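Local coordinates for proton-dependent oligopeptide transporter family protein (Xanthomonas campestris, PDB 6EI3) that probably couples the uptake of small peptides to proton movement across the membrane, as a transporter of the POT family within the major facilitator superfamily, at residues Leu246-Val249 / Ile250-Met254; Asn335-Leu338 / Val339-Ile343; Ala486-Ala489 / Phe490-Ala494. All coordinates share one frame; numbering follows the deposited sequence.

Interaction 1: residues Leu246-Val249 / Ile250-Met254; sequences LGLV and ICLCM. With 78M ((2S)-2,3-dihydroxypropyl(7Z)-pentadec-7-enoate), chain H; 78M ((2S)-2,3-dihydroxypropyl(7Z)-pentadec-7-enoate), chain G.
Leu246 meets Ile250 and Met254 on one flank of a helix start: its CB lies 3.9 Å from Ile250 CG2, and its CD1 branch reaches Met254 SD at 3.8 Å, each pair of side chains crossing at about a right angle. On another flank Leu248, with CG anti to the backbone N (chi1 -171°), lays CG against CD1 of Leu252 at 3.7 Å. The polar contacts belong to the backbone. Gly247 stands at the N-cap of helix 248-270, after the short helix 243-246, and its positive phi (91°) is a conformation that suits glycine. Its carbonyl O accepts the N-H of Cys251 at 3.3 Å, and Leu248 O takes the N-H of Leu252 at 2.9 Å. A water spans the junction, donating to Leu246 O and accepting from Ile250 N at 3.1 Å. Two monoacylglycerol lipids run along the Gly247-Val249 face. The ester carbonyl oxygen O1 of one lies 3.5 Å from Gly247 CA, where glycine has no side chain, and its acyl chain passes Leu248 CD2 and Val249 CG2; the second lipid ends beside Leu252 CB and Cys253 SG. Helix 40-60 packs against Val249, Ile250 and Cys253, helix 430-456 against Ile250 and Cys253.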
# COMPACT_ATOMS: atom_id res chain seq x y z
N LEU A 246 5.59 2.35 -22.29
CA LEU A 246 4.98 2.39 -20.95
C LEU A 246 5.95 2.67 -19.80
O LEU A 246 5.52 3.10 -18.74
CB LEU A 246 4.19 1.10 -20.67
CG LEU A 246 2.94 0.82 -21.52
CD1 LEU A 246 2.45 -0.61 -21.32
CD2 LEU A 246 1.82 1.79 -21.20
N GLY A 247 7.24 2.40 -20.00
CA GLY A 247 8.25 2.54 -18.94
C GLY A 247 8.39 1.23 -18.20
O GLY A 247 7.44 0.44 -18.14
N LEU A 248 9.59 0.97 -17.64
CA LEU A 248 9.92 -0.27 -16.93
C LEU A 248 9.01 -0.60 -15.74
O LEU A 248 8.60 -1.76 -15.60
CB LEU A 248 11.41 -0.28 -16.50
CG LEU A 248 11.99 -1.60 -15.94
CD1 LEU A 248 11.84 -2.78 -16.92
CD2 LEU A 248 13.44 -1.44 -15.56
N VAL A 249 8.70 0.40 -14.87
CA VAL A 249 7.87 0.18 -13.68
C VAL A 249 6.48 -0.38 -14.06
O VAL A 249 6.05 -1.35 -13.44
CB VAL A 249 7.78 1.41 -12.74
CG1 VAL A 249 6.87 1.15 -11.53
CG2 VAL A 249 9.18 1.81 -12.26
N ILE A 250 5.81 0.20 -15.08
CA ILE A 250 4.51 -0.31 -15.52
C ILE A 250 4.64 -1.74 -16.05
O ILE A 250 3.85 -2.61 -15.66
CB ILE A 250 3.81 0.63 -16.53
CG1 ILE A 250 3.26 1.88 -15.80
CG2 ILE A 250 2.69 -0.09 -17.32
CD1 ILE A 250 2.81 3.06 -16.76
N CYS A 251 5.65 -1.98 -16.91
CA CYS A 251 5.87 -3.30 -17.50
C CYS A 251 6.10 -4.38 -16.47
O CYS A 251 5.51 -5.44 -16.60
CB CYS A 251 6.98 -3.27 -18.53
SG CYS A 251 6.63 -2.20 -19.94
N LEU A 252 6.95 -4.10 -15.45
CA LEU A 252 7.24 -5.05 -14.37
C LEU A 252 5.96 -5.37 -13.57
O LEU A 252 5.76 -6.53 -13.20
CB LEU A 252 8.36 -4.52 -13.45
CG LEU A 252 9.80 -4.56 -14.01
CD1 LEU A 252 10.74 -3.74 -13.13
CD2 LEU A 252 10.33 -6.00 -14.14
N CYS A 253 5.09 -4.35 -13.35
CA CYS A 253 3.81 -4.48 -12.63
C CYS A 253 2.78 -5.24 -13.40
O CYS A 253 2.04 -5.99 -12.78
CB CYS A 253 3.28 -3.13 -12.21
SG CYS A 253 4.17 -2.40 -10.84
N MET A 254 2.65 -4.99 -14.72
CA MET A 254 1.68 -5.69 -15.56
C MET A 254 2.06 -7.17 -15.59
O MET A 254 1.18 -8.02 -15.50
CB MET A 254 1.66 -5.12 -16.99
CG MET A 254 1.05 -3.73 -17.07
SD MET A 254 1.09 -3.08 -18.76
CE MET A 254 -0.45 -3.73 -19.37
O21 78M H . 6.81 8.64 -23.67
C20 78M H . 7.22 7.34 -23.28
C18 78M H . 6.74 7.00 -21.88
O19 78M H . 5.33 7.24 -21.78
C17 78M H . 7.47 7.76 -20.80
O2 78M H . 8.81 7.20 -20.74
C1 78M H . 9.11 6.34 -19.76
O1 78M H . 8.34 5.99 -18.91
C2 78M H . 10.52 5.86 -19.89
C3 78M H . 11.37 6.08 -18.64
C4 78M H . 11.30 4.92 -17.66
C5 78M H . 12.11 5.14 -16.39
C6 78M H . 12.42 3.87 -15.60
C7 78M H . 12.94 4.17 -14.23
C8 78M H . 13.14 3.33 -13.22
C9 78M H . 12.90 1.85 -13.19
C10 78M H . 13.44 1.22 -11.91
C11 78M H . 13.41 -0.30 -11.90
C12 78M H . 14.16 -0.92 -10.73
C13 78M H . 14.33 -2.44 -10.81
C15 78M H . 13.42 -4.73 -10.25
C14 78M H . 13.18 -3.24 -10.22
O21 78M G . 8.30 9.48 -17.43
C20 78M G . 9.68 9.27 -17.13
C18 78M G . 9.90 9.25 -15.64
O19 78M G . 9.81 10.57 -15.11
C17 78M G . 11.23 8.63 -15.25
O2 78M G . 10.96 7.67 -14.19
C1 78M G . 11.06 8.07 -12.92
O1 78M G . 11.23 9.21 -12.58
C2 78M G . 10.90 6.92 -11.97
C3 78M G . 11.72 7.04 -10.69
C4 78M G . 11.01 6.38 -9.53
C5 78M G . 11.90 6.03 -8.35
C6 78M G . 11.31 4.97 -7.43
C7 78M G . 11.54 3.57 -7.92
C8 78M G . 11.17 2.46 -7.32
C9 78M G . 11.43 1.07 -7.81
C10 78M G . 10.23 0.43 -8.50
C11 78M G . 10.31 -1.08 -8.60
C12 78M G . 9.10 -1.69 -9.27
C13 78M G . 8.95 -3.19 -9.13
C15 78M G . 7.52 -5.19 -9.71
C14 78M G . 7.62 -3.69 -9.65
O HOH W 1 6.57 3.01 -16.01

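Interaction 2: residues Asn335-Leu338 / Val339-Ile343; sequences NPLL and VMLLI. With 78M ((2S)-2,3-dihydroxypropyl(7Z)-pentadec-7-enoate), chain N.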
# COMPACT_ATOMS: atom_id res chain seq x y z
N ASN A 335 -5.59 12.83 7.40
CA ASN A 335 -5.80 11.39 7.33
C ASN A 335 -5.53 10.69 8.68
O ASN A 335 -6.48 10.11 9.22
CB ASN A 335 -5.05 10.78 6.18
CG ASN A 335 -5.17 9.29 6.15
OD1 ASN A 335 -4.19 8.58 6.31
ND2 ASN A 335 -6.39 8.79 5.97
N PRO A 336 -4.31 10.77 9.30
CA PRO A 336 -4.11 10.12 10.61
C PRO A 336 -4.98 10.69 11.73
O PRO A 336 -5.39 9.94 12.61
CB PRO A 336 -2.61 10.32 10.88
CG PRO A 336 -2.24 11.55 10.09
CD PRO A 336 -3.05 11.39 8.83
N LEU A 337 -5.32 12.01 11.67
CA LEU A 337 -6.23 12.59 12.67
C LEU A 337 -7.60 11.90 12.57
O LEU A 337 -8.17 11.51 13.58
CB LEU A 337 -6.40 14.12 12.48
CG LEU A 337 -7.51 14.77 13.35
CD1 LEU A 337 -7.14 14.76 14.82
CD2 LEU A 337 -7.85 16.18 12.88
N LEU A 338 -8.10 11.75 11.33
CA LEU A 338 -9.41 11.13 11.09
C LEU A 338 -9.41 9.62 11.36
O LEU A 338 -10.42 9.10 11.81
CB LEU A 338 -9.94 11.48 9.69
CG LEU A 338 -10.46 12.90 9.51
CD1 LEU A 338 -10.41 13.30 8.05
CD2 LEU A 338 -11.87 13.06 10.08
N VAL A 339 -8.28 8.94 11.15
CA VAL A 339 -8.18 7.51 11.48
C VAL A 339 -8.36 7.40 13.03
O VAL A 339 -9.13 6.56 13.51
CB VAL A 339 -6.82 6.88 11.04
CG1 VAL A 339 -6.60 5.51 11.69
CG2 VAL A 339 -6.72 6.77 9.52
N MET A 340 -7.65 8.25 13.79
CA MET A 340 -7.70 8.22 15.26
C MET A 340 -9.06 8.58 15.81
O MET A 340 -9.42 8.06 16.86
CB MET A 340 -6.59 9.07 15.90
CG MET A 340 -5.21 8.44 15.72
SD MET A 340 -3.85 9.35 16.49
CE MET A 340 -3.90 10.91 15.56
N LEU A 341 -9.83 9.42 15.11
CA LEU A 341 -11.18 9.76 15.54
C LEU A 341 -12.19 8.66 15.11
O LEU A 341 -13.05 8.28 15.90
CB LEU A 341 -11.64 11.11 14.94
CG LEU A 341 -10.98 12.40 15.49
CD1 LEU A 341 -11.42 13.61 14.70
CD2 LEU A 341 -11.32 12.60 16.97
N LEU A 342 -12.08 8.19 13.84
CA LEU A 342 -13.03 7.26 13.21
C LEU A 342 -12.89 5.80 13.61
O LEU A 342 -13.90 5.12 13.62
CB LEU A 342 -13.07 7.40 11.68
CG LEU A 342 -13.56 8.77 11.14
CD1 LEU A 342 -13.32 8.88 9.63
CD2 LEU A 342 -15.02 9.04 11.53
N ILE A 343 -11.67 5.32 13.94
CA ILE A 343 -11.51 3.95 14.44
C ILE A 343 -12.41 3.79 15.73
O ILE A 343 -13.33 2.98 15.68
CB ILE A 343 -10.00 3.53 14.64
CG1 ILE A 343 -9.30 3.19 13.28
CG2 ILE A 343 -9.82 2.40 15.69
CD1 ILE A 343 -9.66 1.90 12.58
O21 78M N . -13.14 11.58 21.02
C20 78M N . -13.92 11.10 22.11
C18 78M N . -13.21 11.35 23.42
O19 78M N . -11.98 10.62 23.47
C17 78M N . -14.07 11.03 24.63
O2 78M N . -14.23 9.59 24.65
C1 78M N . -13.82 8.91 25.73
O1 78M N . -13.33 9.42 26.70
C2 78M N . -14.07 7.44 25.58
C3 78M N . -12.93 6.69 24.89
C4 78M N . -12.95 6.82 23.37
C5 78M N . -11.80 6.15 22.63
C6 78M N . -10.46 6.90 22.68
C7 78M N . -10.43 8.18 21.88
C8 78M N . -9.82 8.36 20.73
C9 78M N . -9.77 9.62 19.93
C10 78M N . -8.34 10.03 19.62
C11 78M N . -8.20 11.41 18.99
C12 78M N . -6.76 11.82 18.70
C13 78M N . -6.57 13.27 18.28
C15 78M N . -6.57 15.71 18.98
C14 78M N . -6.59 14.27 19.43
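The first two turns of helix 334-357, a helix within the POT family region, give a plain example of alpha-helical i to i+4 pairing, carried by backbone bonds and lipid-facing leucines. Asn335 O receives the N-H of Val339 at 2.9 Å, and Val339 CG2 lies 3.4 Å from the same oxygen. One residue on, Pro336 O accepts from Met340 N at 3.1 Å. The Met340 chain bends at chi3 (-63°), which folds its CE methyl back to 3.4 Å from Pro336 O. Leu337 and Leu341 meet more loosely, Leu337 CG to Leu341 CD1 being 4.3 Å; together they face an acyl chain of bound lipid, which passes 3.8 Å from Leu337 CD1 at its C13 and continues beside Leu341 CD2. Leu338 O holds the N-H of Leu342 at 2.8 Å, with Leu342 CB and CG packed close to that oxygen. Asn335 ND2 gives hydrogen bonds to Glu410 OE1 and Thr407 OG1 of helix 400-424, which covers the face of Asn335, Leu338 and Val339. Helix 137-165 packs against Pro336 and Met340, and Phe513 and Gln514 at the C-terminal end of the chain, apparently the remnant of a cleavable tag, reach Val339.

Interaction 3: residues Ala486-Ala489 / Phe490-Ala494; sequences AALA and FGLYA. With 78M ((2S)-2,3-dihydroxypropyl(7Z)-pentadec-7-enoate), chain C; 78M ((2S)-2,3-dihydroxypropyl(7Z)-pentadec-7-enoate), chain O; 78M ((2S)-2,3-dihydroxypropyl(7Z)-pentadec-7-enoate), chain J.
Ala486 O takes the N-H of Phe490 at 2.8 Å, and Phe490 CB presses on the same oxygen at 3.3 Å. This is the tight side of the contact. Phe490, its CG anti to the backbone N (chi1 -170°), carries its ring away from this turn toward Met367, Thr368 and Ile371 of helix 363-389, and the small Ala486 meets Ile371 as well as Pro301 of helix 281-306. The segment lies near the end of helix 471-495, the last long helix of the chain, and its turns follow the regular alpha-helical pattern: Gly491 N bonds to Ala487 O, Leu492 N to Leu488 O and Tyr493 N to Ala489 O. The other side is looser and meets lipid. Leu488 and Leu492 run side by side, pointing the same way, their CD1 methyls 4.0 Å apart, with Leu488 CD1 also 3.9 Å from C3 of one lipid. The ester carbonyl oxygen O1 of that lipid settles beside the backbone at Gly491, 3.1 Å from its C, where glycine, having no side chain, lets it come close. Ala494 CB touches the carbonyl oxygen O1 of another lipid at 3.6 Å. Tyr493 reaches out in a different direction, past Val294 and Ile295 of helix 281-306: the terminal hydroxyl O21 of a third lipid lies in the plane of its ring, at the edge, and shares a 2.7 Å hydrogen bond with Tyr493 OH.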
# COMPACT_ATOMS: atom_id res chain seq x y z
N ALA A 486 -15.89 -0.93 -8.77
CA ALA A 486 -15.16 -1.86 -7.91
C ALA A 486 -16.03 -2.26 -6.75
O ALA A 486 -16.08 -3.44 -6.44
CB ALA A 486 -13.87 -1.23 -7.40
N ALA A 487 -16.75 -1.30 -6.13
CA ALA A 487 -17.67 -1.55 -5.01
C ALA A 487 -18.74 -2.54 -5.43
O ALA A 487 -19.05 -3.47 -4.69
CB ALA A 487 -18.31 -0.26 -4.55
N LEU A 488 -19.29 -2.34 -6.65
CA LEU A 488 -20.31 -3.20 -7.23
C LEU A 488 -19.75 -4.61 -7.46
O LEU A 488 -20.39 -5.57 -7.03
CB LEU A 488 -20.89 -2.59 -8.54
CG LEU A 488 -21.89 -3.47 -9.32
CD1 LEU A 488 -23.18 -3.68 -8.54
CD2 LEU A 488 -22.19 -2.88 -10.70
N ALA A 489 -18.55 -4.74 -8.08
CA ALA A 489 -17.93 -6.05 -8.36
C ALA A 489 -17.60 -6.75 -7.05
O ALA A 489 -17.92 -7.92 -6.89
CB ALA A 489 -16.70 -5.89 -9.23
N PHE A 490 -17.03 -6.01 -6.07
CA PHE A 490 -16.74 -6.55 -4.74
C PHE A 490 -18.01 -7.11 -4.08
O PHE A 490 -18.00 -8.23 -3.59
CB PHE A 490 -16.10 -5.47 -3.83
CG PHE A 490 -15.54 -6.02 -2.53
CD1 PHE A 490 -16.37 -6.25 -1.44
CD2 PHE A 490 -14.19 -6.31 -2.41
CE1 PHE A 490 -15.86 -6.79 -0.25
CE2 PHE A 490 -13.68 -6.83 -1.22
CZ PHE A 490 -14.51 -7.06 -0.14
N GLY A 491 -19.07 -6.31 -4.07
CA GLY A 491 -20.35 -6.66 -3.45
C GLY A 491 -21.00 -7.90 -4.01
O GLY A 491 -21.59 -8.69 -3.26
N LEU A 492 -20.89 -8.09 -5.35
CA LEU A 492 -21.47 -9.26 -6.02
C LEU A 492 -20.66 -10.51 -5.68
O LEU A 492 -21.25 -11.56 -5.46
CB LEU A 492 -21.59 -9.04 -7.54
CG LEU A 492 -22.59 -7.95 -7.99
CD1 LEU A 492 -22.30 -7.51 -9.42
CD2 LEU A 492 -24.04 -8.44 -7.89
N TYR A 493 -19.33 -10.37 -5.57
CA TYR A 493 -18.45 -11.47 -5.17
C TYR A 493 -18.70 -11.83 -3.68
O TYR A 493 -18.86 -13.00 -3.36
CB TYR A 493 -16.96 -11.12 -5.42
CG TYR A 493 -16.05 -12.29 -5.10
CD1 TYR A 493 -15.88 -13.34 -6.00
CD2 TYR A 493 -15.45 -12.40 -3.84
CE1 TYR A 493 -15.09 -14.44 -5.68
CE2 TYR A 493 -14.66 -13.51 -3.51
CZ TYR A 493 -14.47 -14.51 -4.45
OH TYR A 493 -13.68 -15.58 -4.11
N ALA A 494 -18.77 -10.80 -2.81
CA ALA A 494 -19.03 -10.90 -1.37
C ALA A 494 -20.35 -11.61 -1.09
O ALA A 494 -20.41 -12.44 -0.19
CB ALA A 494 -19.02 -9.51 -0.73
O21 78M C . -27.02 -7.83 1.20
C20 78M C . -26.32 -8.13 -0.00
C18 78M C . -26.39 -6.98 -0.98
O19 78M C . -27.75 -6.73 -1.34
C17 78M C . -25.57 -7.22 -2.22
O2 78M C . -25.66 -5.98 -2.96
C1 78M C . -24.67 -5.65 -3.81
O1 78M C . -23.70 -6.33 -3.99
C2 78M C . -24.95 -4.35 -4.50
C3 78M C . -23.73 -3.48 -4.73
C4 78M C . -23.17 -2.86 -3.46
C5 78M C . -23.12 -1.34 -3.44
C6 78M C . -22.10 -0.72 -4.38
C7 78M C . -22.04 0.78 -4.30
C8 78M C . -22.48 1.66 -5.19
C9 78M C . -23.17 1.38 -6.49
C10 78M C . -22.25 1.57 -7.70
C11 78M C . -22.89 1.19 -9.03
C12 78M C . -21.97 1.32 -10.24
C13 78M C . -21.83 2.74 -10.80
C15 78M C . -20.54 4.30 -12.31
C14 78M C . -20.81 2.86 -11.92
O21 78M O . -14.06 -17.62 -5.87
C20 78M O . -12.74 -18.11 -6.02
C18 78M O . -12.14 -17.68 -7.34
O19 78M O . -12.95 -18.16 -8.42
C17 78M O . -10.72 -18.16 -7.51
O2 78M O . -10.14 -17.34 -8.55
C1 78M O . -8.81 -17.34 -8.69
O1 78M O . -8.08 -18.10 -8.12
C2 78M O . -8.36 -16.26 -9.63
C3 78M O . -7.46 -15.22 -8.97
C4 78M O . -7.76 -13.80 -9.43
C5 78M O . -6.63 -13.13 -10.20
C6 78M O . -5.50 -12.56 -9.33
C7 78M O . -5.57 -11.08 -9.21
C8 78M O . -4.74 -10.20 -9.74
C9 78M O . -4.83 -8.71 -9.62
C10 78M O . -5.69 -8.10 -10.73
C11 78M O . -6.72 -7.09 -10.25
C12 78M O . -7.98 -7.06 -11.11
C13 78M O . -9.11 -6.18 -10.59
C15 78M O . -10.22 -3.93 -10.63
C14 78M O . -8.95 -4.70 -10.88
O21 78M J . -25.33 -12.71 3.69
C20 78M J . -24.12 -12.34 3.05
C18 78M J . -24.27 -11.02 2.33
O19 78M J . -25.35 -11.11 1.39
C17 78M J . -23.00 -10.60 1.63
O2 78M J . -23.27 -9.33 0.99
C1 78M J . -22.34 -8.37 1.10
O1 78M J . -21.34 -8.47 1.76
C2 78M J . -22.71 -7.17 0.27
C3 78M J . -22.40 -5.85 0.96
C4 78M J . -23.20 -4.67 0.44
C5 78M J . -23.13 -3.47 1.36
C6 78M J . -23.76 -2.20 0.80
C7 78M J . -23.82 -1.11 1.83
C8 78M J . -23.89 0.20 1.64
C9 78M J . -23.91 0.96 0.34
C10 78M J . -22.56 1.61 -0.00
C11 78M J . -22.28 2.95 0.70
C12 78M J . -22.93 4.18 0.08
C13 78M J . -22.47 4.53 -1.33
C15 78M J . -23.04 5.67 -3.50
C14 78M J . -23.30 5.60 -2.02

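All three interactions are short-range pairings along helices of a membrane transporter, each with one flank against protein and another against lipid, yet they hold different helices and do not touch. Interactions 1 and 2 lie on opposite sides of the chain's centre, about 34 Å apart between centres; interaction 3 is about 27 Å and 26 Å from them, centre to centre. Residues 335-343 form the more buried contact, and there a polar side chain is tied to a neighbouring helix. Residues 246-254 differ in marking a helix beginning, with a glycine N-cap and a water bridging Leu246 O and Ile250 N. Residues 486-494 alone give a side-chain hydrogen bond to lipid; elsewhere the lipid contacts described are van der Waals.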